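Local coordinates for protein tumor necrosis factor ligand superfamily member 9 (Mus musculus, PDB 6MKB) that binds the receptor TNFRSF9 (4-1BB) as a cytokine of the tumour necrosis factor family and induces the proliferation of activated T cells, at residues R44-E47 and D48-E51; L105-C108 and S109-N112. One frame throughout, in Å; residues are numbered along the deposited sequence.

Overall arrangement
Both contacts are tight turns in the extracellular TNF homology domain, a helix-free chain, over half of it antiparallel strand, and they lie on opposite sides of its centre, their own centres about 35 Å apart. Contact 1 is a surface turn that joins strand 43-46 to strand 51-54; contact 2, partly buried, opens the loop between strands 100-105 and 115-125, so the two share no element. Each turn closes on one backbone carbonyl that takes two N-H groups. Around that core contact 1 is ionic, its acids meeting arginine and lysine within one chain, whereas contact 2 relies on methionine packing, water and sulfate and reaches the second subunit through a disulfide.

Contact 1. Residues R44-E47 and D48-E51; sequences RYEE and DKKE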
ATOM      1  N   ARG B  44      18.001   4.335 -11.028  1.00 56.06           N
ATOM      2  CA  ARG B  44      18.891   5.410 -10.572  1.00 56.31           C
ATOM      3  C   ARG B  44      18.105   6.476  -9.865  1.00 57.73           C
ATOM      4  O   ARG B  44      16.933   6.678 -10.184  1.00 55.39           O
ATOM      5  CB  ARG B  44      19.626   6.063 -11.760  1.00 56.40           C
ATOM      6  CG  ARG B  44      20.798   5.276 -12.325  1.00 70.03           C
ATOM      7  CD  ARG B  44      21.229   5.730 -13.720  1.00 87.37           C
ATOM      8  NE  ARG B  44      21.407   7.182 -13.815  1.00 97.90           N
ATOM      9  CZ  ARG B  44      20.767   7.972 -14.672  1.00108.15           C
ATOM     10  NH1 ARG B  44      19.961   7.455 -15.588  1.00 90.86           N
ATOM     11  NH2 ARG B  44      20.975   9.275 -14.656  1.00 98.91           N
ATOM     12  N   TYR B  45      18.752   7.193  -8.945  1.00 54.48           N
ATOM     13  CA  TYR B  45      18.114   8.329  -8.305  1.00 53.37           C
ATOM     14  C   TYR B  45      18.975   9.588  -8.522  1.00 58.26           C
ATOM     15  O   TYR B  45      20.166   9.585  -8.215  1.00 58.20           O
ATOM     16  CB  TYR B  45      17.801   8.090  -6.818  1.00 53.35           C
ATOM     17  CG  TYR B  45      17.188   9.320  -6.180  1.00 53.35           C
ATOM     18  CD1 TYR B  45      15.924   9.773  -6.560  1.00 53.55           C
ATOM     19  CD2 TYR B  45      17.907  10.088  -5.269  1.00 53.93           C
ATOM     20  CE1 TYR B  45      15.379  10.933  -6.015  1.00 53.41           C
ATOM     21  CE2 TYR B  45      17.363  11.235  -4.703  1.00 54.02           C
ATOM     22  CZ  TYR B  45      16.101  11.657  -5.080  1.00 56.58           C
ATOM     23  OH  TYR B  45      15.589  12.803  -4.541  1.00 53.73           O
ATOM     24  N   GLU B  46      18.345  10.651  -9.056  1.00 55.22           N
ATOM     25  CA  GLU B  46      18.961  11.946  -9.358  1.00 55.84           C
ATOM     26  C   GLU B  46      18.577  12.980  -8.299  1.00 60.15           C
ATOM     27  O   GLU B  46      17.437  13.432  -8.251  1.00 58.22           O
ATOM     28  CB  GLU B  46      18.541  12.419 -10.764  1.00 57.24           C
ATOM     29  CG  GLU B  46      19.071  11.547 -11.894  1.00 63.86           C
ATOM     30  CD  GLU B  46      19.095  12.213 -13.254  1.00 79.42           C
ATOM     31  OE1 GLU B  46      18.681  13.390 -13.358  1.00 81.74           O
ATOM     32  OE2 GLU B  46      19.559  11.566 -14.218  1.00 73.07           O
ATOM     33  N   GLU B  47      19.543  13.350  -7.451  1.00 61.13           N
ATOM     34  CA  GLU B  47      19.378  14.280  -6.325  1.00 62.46           C
ATOM     35  C   GLU B  47      18.879  15.679  -6.744  1.00 68.67           C
ATOM     36  O   GLU B  47      18.012  16.246  -6.070  1.00 68.64           O
ATOM     37  CB  GLU B  47      20.694  14.409  -5.539  1.00 65.46           C
ATOM     38  CG  GLU B  47      20.442  14.677  -4.060  1.00 82.53           C
ATOM     39  CD  GLU B  47      21.627  15.020  -3.174  1.00112.20           C
ATOM     40  OE1 GLU B  47      22.774  14.661  -3.528  1.00106.05           O
ATOM     41  OE2 GLU B  47      21.399  15.650  -2.115  1.00109.83           O
ATOM     42  N   ASP B  48      19.438  16.222  -7.831  1.00 67.27           N
ATOM     43  CA  ASP B  48      19.134  17.540  -8.387  1.00 69.13           C
ATOM     44  C   ASP B  48      17.668  17.653  -8.846  1.00 71.43           C
ATOM     45  O   ASP B  48      16.975  18.610  -8.465  1.00 72.35           O
ATOM     46  CB  ASP B  48      20.096  17.870  -9.551  1.00 73.77           C
ATOM     47  CG  ASP B  48      20.297  16.754 -10.578  1.00 94.14           C
ATOM     48  OD1 ASP B  48      20.813  15.667 -10.195  1.00 94.31           O
ATOM     49  OD2 ASP B  48      19.965  16.973 -11.768  1.00106.00           O
ATOM     50  N   LYS B  49      17.194  16.659  -9.622  1.00 64.09           N
ATOM     51  CA  LYS B  49      15.831  16.628 -10.164  1.00 61.39           C
ATOM     52  C   LYS B  49      14.833  16.016  -9.181  1.00 60.63           C
ATOM     53  O   LYS B  49      13.623  16.170  -9.380  1.00 58.91           O
ATOM     54  CB  LYS B  49      15.808  15.845 -11.491  1.00 63.02           C
ATOM     55  CG  LYS B  49      16.778  16.352 -12.566  1.00 66.98           C
ATOM     56  CD  LYS B  49      16.303  17.644 -13.279  1.00 80.70           C
ATOM     57  CE  LYS B  49      17.396  18.697 -13.402  1.00 92.10           C
ATOM     58  NZ  LYS B  49      18.487  18.317 -14.352  1.00 95.23           N
ATOM     59  N   LYS B  50      15.350  15.324  -8.121  1.00 55.01           N
ATOM     60  CA  LYS B  50      14.608  14.607  -7.068  1.00 52.45           C
ATOM     61  C   LYS B  50      13.760  13.495  -7.738  1.00 54.92           C
ATOM     62  O   LYS B  50      12.659  13.152  -7.273  1.00 52.88           O
ATOM     63  CB  LYS B  50      13.758  15.557  -6.189  1.00 53.59           C
ATOM     64  CG  LYS B  50      14.515  16.774  -5.658  1.00 51.11           C
ATOM     65  CD  LYS B  50      13.594  17.791  -5.001  1.00 56.96           C
ATOM     66  CE  LYS B  50      13.977  19.218  -5.283  1.00 84.53           C
ATOM     67  NZ  LYS B  50      15.355  19.552  -4.816  1.00105.36           N
ATOM     68  N   GLU B  51      14.323  12.913  -8.825  1.00 50.86           N
ATOM     69  CA  GLU B  51      13.650  11.897  -9.632  1.00 49.64           C
ATOM     70  C   GLU B  51      14.318  10.533  -9.642  1.00 53.08           C
ATOM     71  O   GLU B  51      15.550  10.410  -9.713  1.00 53.85           O
ATOM     72  CB  GLU B  51      13.546  12.362 -11.088  1.00 50.80           C
ATOM     73  CG  GLU B  51      12.513  13.446 -11.302  1.00 53.94           C
ATOM     74  CD  GLU B  51      12.571  14.139 -12.644  1.00 68.01           C
ATOM     75  OE1 GLU B  51      13.567  13.957 -13.379  1.00 72.70           O
ATOM     76  OE2 GLU B  51      11.618  14.882 -12.956  1.00 64.54           O
TER
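Glu46 and Glu51 pair their backbones across a turn that reverses the chain. Glu46 N gives a nearly straight bond to Glu51 O (2.9 Å, 178°), and Glu46 O takes Glu51 N at 3.2 Å. The same carbonyl oxygen also receives a weak, strongly bent bond from Lys50 N. Among side chains, Tyr45 turns its CG anti to the backbone N (chi1 178°), which lays the ring along the chain of residues 50 and 51: CD1 comes within 3.2 Å of Glu51 O, and OH reaches Lys50 CA at 3.3 Å. Charges gather on the face shared by Glu46 and Glu51. Glu46 OE2 forms a salt bridge with Arg44 NH2 at 2.7 Å and another with Arg130. OE1 of Glu46 stands 4.1 Å from Asp48 OD2, the two carboxylates turned 23° apart, a repulsion probably eased by these arginines and by the weak Lys49 NZ bond to Asp48 OD2. Buried Glu51 makes salt bridges through its carboxylate to Arg130 of strand 129-140 and Lys90 of strand 80-90, tying the turn to both strands. With Lys50 and Glu51 both facing Glu46, and Lys50 in a left-handed backbone conformation, the arrangement is a G1 beta bulge closing a beta hairpin.

Contact 2. Residues L105-C108 and S109-N112; sequences LFPC and SMEN. With SO4 (sulfate ion), chain L; SO4 (sulfate ion), chain N.
Met110 folds its side chain back over the peptide group of Phe106. Its CB and CG each lie 3.2 Å from Phe106 O, and with SD anti to CA (chi2 161°) the sulfur comes beside Pro107, 3.5 Å from Pro107 N. Leu105 CB meets the same methionine at CG, adding an apolar contact on the buried side. Phe106 O is gripped by two backbone bonds: Ser109 N approaches from above the carbonyl plane, 40° out of it, at 3.1 Å, and Met110 N makes a weak, bent one. Water ties the turn further. One molecule accepts from Phe106 N and hydrogen-bonds to Ser109 OG at 2.7 Å, so the hydroxyl, at the edge of the Phe106 ring, is linked to the start of the turn. A second lies in hydrogen-bonding reach of the carbonyls of Cys108 and Met110, though it has more acceptors around it than protons to give. Outside, a sulfate probably left from crystallisation takes Cys108 N on its O2 (2.8 Å), an oxygen that also touches Phe106 CB; another sulfate accepts from Asn112 N. Cys108 SG points anti to its own N (chi1 -178°) and forms a disulfide with Cys108 of the second subunit, a covalent link in this dimer. Phe106 and Pro107 of that subunit pack nearby, while Pro107 and Met110 rest on Gln80 of strand 80-90, the antiparallel partner of strand 100-105, from whose end the turn leads toward strand 115-125.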
ATOM      1  N   LEU B 105      -8.373  14.927   6.668  1.00 56.29           N
ATOM      2  CA  LEU B 105      -8.440  15.173   8.107  1.00 54.91           C
ATOM      3  C   LEU B 105      -9.761  15.870   8.428  1.00 59.18           C
ATOM      4  O   LEU B 105      -9.959  16.981   7.977  1.00 59.62           O
ATOM      5  CB  LEU B 105      -7.224  15.990   8.580  1.00 53.99           C
ATOM      6  CG  LEU B 105      -5.834  15.359   8.423  1.00 57.14           C
ATOM      7  CD1 LEU B 105      -4.722  16.392   8.619  1.00 57.39           C
ATOM      8  CD2 LEU B 105      -5.630  14.230   9.410  1.00 60.01           C
ATOM      9  N   PHE B 106     -10.697  15.168   9.119  1.00 55.91           N
ATOM     10  CA  PHE B 106     -12.049  15.640   9.508  1.00 57.50           C
ATOM     11  C   PHE B 106     -12.255  15.518  11.001  1.00 58.42           C
ATOM     12  O   PHE B 106     -11.864  14.496  11.545  1.00 55.48           O
ATOM     13  CB  PHE B 106     -13.197  14.823   8.858  1.00 61.01           C
ATOM     14  CG  PHE B 106     -13.231  14.666   7.376  1.00 63.37           C
ATOM     15  CD1 PHE B 106     -13.707  15.694   6.564  1.00 69.38           C
ATOM     16  CD2 PHE B 106     -12.937  13.445   6.793  1.00 64.95           C
ATOM     17  CE1 PHE B 106     -13.785  15.534   5.175  1.00 70.76           C
ATOM     18  CE2 PHE B 106     -13.039  13.274   5.416  1.00 68.80           C
ATOM     19  CZ  PHE B 106     -13.427  14.331   4.612  1.00 68.29           C
ATOM     20  N   PRO B 107     -13.024  16.421  11.658  1.00 57.19           N
ATOM     21  CA  PRO B 107     -13.239  16.306  13.120  1.00 58.26           C
ATOM     22  C   PRO B 107     -13.723  14.936  13.611  1.00 63.17           C
ATOM     23  O   PRO B 107     -13.366  14.493  14.704  1.00 60.71           O
ATOM     24  CB  PRO B 107     -14.299  17.366  13.383  1.00 61.42           C
ATOM     25  CG  PRO B 107     -13.963  18.417  12.400  1.00 65.57           C
ATOM     26  CD  PRO B 107     -13.577  17.693  11.153  1.00 59.73           C
ATOM     27  N   CYS B 108     -14.514  14.278  12.776  1.00 62.55           N
ATOM     28  CA  CYS B 108     -15.094  12.965  12.949  1.00 64.73           C
ATOM     29  C   CYS B 108     -14.041  11.919  13.368  1.00 63.51           C
ATOM     30  O   CYS B 108     -14.219  11.225  14.367  1.00 63.06           O
ATOM     31  CB  CYS B 108     -15.774  12.548  11.645  1.00 68.08           C
ATOM     32  SG  CYS B 108     -16.594  10.947  11.725  1.00 74.50           S
ATOM     33  N   SER B 109     -12.975  11.793  12.573  1.00 56.07           N
ATOM     34  CA  SER B 109     -11.966  10.761  12.697  1.00 53.76           C
ATOM     35  C   SER B 109     -10.563  11.312  12.995  1.00 58.27           C
ATOM     36  O   SER B 109      -9.591  10.542  13.038  1.00 58.76           O
ATOM     37  CB  SER B 109     -11.943   9.971  11.399  1.00 52.94           C
ATOM     38  OG  SER B 109     -11.829  10.873  10.312  1.00 55.99           O
ATOM     39  N   MET B 110     -10.450  12.627  13.220  1.00 53.28           N
ATOM     40  CA  MET B 110      -9.164  13.266  13.523  1.00 51.16           C
ATOM     41  C   MET B 110      -8.631  12.852  14.890  1.00 54.15           C
ATOM     42  O   MET B 110      -9.413  12.805  15.831  1.00 53.30           O
ATOM     43  CB  MET B 110      -9.337  14.784  13.507  1.00 53.55           C
ATOM     44  CG  MET B 110      -8.900  15.429  12.223  1.00 55.64           C
ATOM     45  SD  MET B 110      -9.651  17.073  12.101  1.00 60.53           S
ATOM     46  CE  MET B 110      -8.753  17.908  13.284  1.00 57.65           C
ATOM     47  N   GLU B 111      -7.299  12.580  15.005  1.00 51.01           N
ATOM     48  CA  GLU B 111      -6.590  12.207  16.252  1.00 51.01           C
ATOM     49  C   GLU B 111      -5.186  12.814  16.312  1.00 56.06           C
ATOM     50  O   GLU B 111      -4.628  13.198  15.295  1.00 55.82           O
ATOM     51  CB  GLU B 111      -6.466  10.680  16.398  1.00 52.20           C
ATOM     52  CG  GLU B 111      -7.778   9.927  16.552  1.00 64.79           C
ATOM     53  CD  GLU B 111      -7.646   8.429  16.732  1.00 92.60           C
ATOM     54  OE1 GLU B 111      -6.873   7.797  15.974  1.00 91.43           O
ATOM     55  OE2 GLU B 111      -8.335   7.881  17.621  1.00 95.08           O
ATOM     56  N   ASN B 112      -4.613  12.898  17.508  1.00 54.96           N
ATOM     57  CA  ASN B 112      -3.243  13.384  17.755  1.00 54.77           C
ATOM     58  C   ASN B 112      -2.329  12.162  17.689  1.00 59.28           C
ATOM     59  O   ASN B 112      -1.736  11.765  18.682  1.00 61.84           O
ATOM     60  CB  ASN B 112      -3.194  14.053  19.136  1.00 51.86           C
ATOM     61  CG  ASN B 112      -1.960  14.865  19.447  1.00 80.87           C
ATOM     62  OD1 ASN B 112      -1.963  15.639  20.412  1.00 79.79           O
ATOM     63  ND2 ASN B 112      -0.872  14.708  18.684  1.00 66.03           N
TER
HETATM   64  S   SO4 L 402     -17.285  15.671  10.280  1.00 86.55           S
HETATM   65  O1  SO4 L 402     -17.423  15.806   8.806  1.00 90.16           O
HETATM   66  O2  SO4 L 402     -15.879  15.467  10.640  1.00 80.72           O
HETATM   67  O3  SO4 L 402     -17.792  16.884  10.957  1.00 90.58           O
HETATM   68  O4  SO4 L 402     -18.102  14.521  10.709  1.00 88.22           O
HETATM   69  S   SO4 N 404      -6.332  12.482  20.931  1.00114.68           S
HETATM   70  O1  SO4 N 404      -5.647  11.753  19.837  1.00111.56           O
HETATM   71  O2  SO4 N 404      -6.160  13.946  20.774  1.00114.12           O
HETATM   72  O3  SO4 N 404      -5.769  12.072  22.242  1.00115.81           O
HETATM   73  O4  SO4 N 404      -7.776  12.149  20.875  1.00117.37           O
HETATM   74  O   HOH W   1      -9.692  12.327   9.502  1.00 44.61           O
HETATM   75  O   HOH W   2     -11.939  12.013  16.247  1.00 54.95           O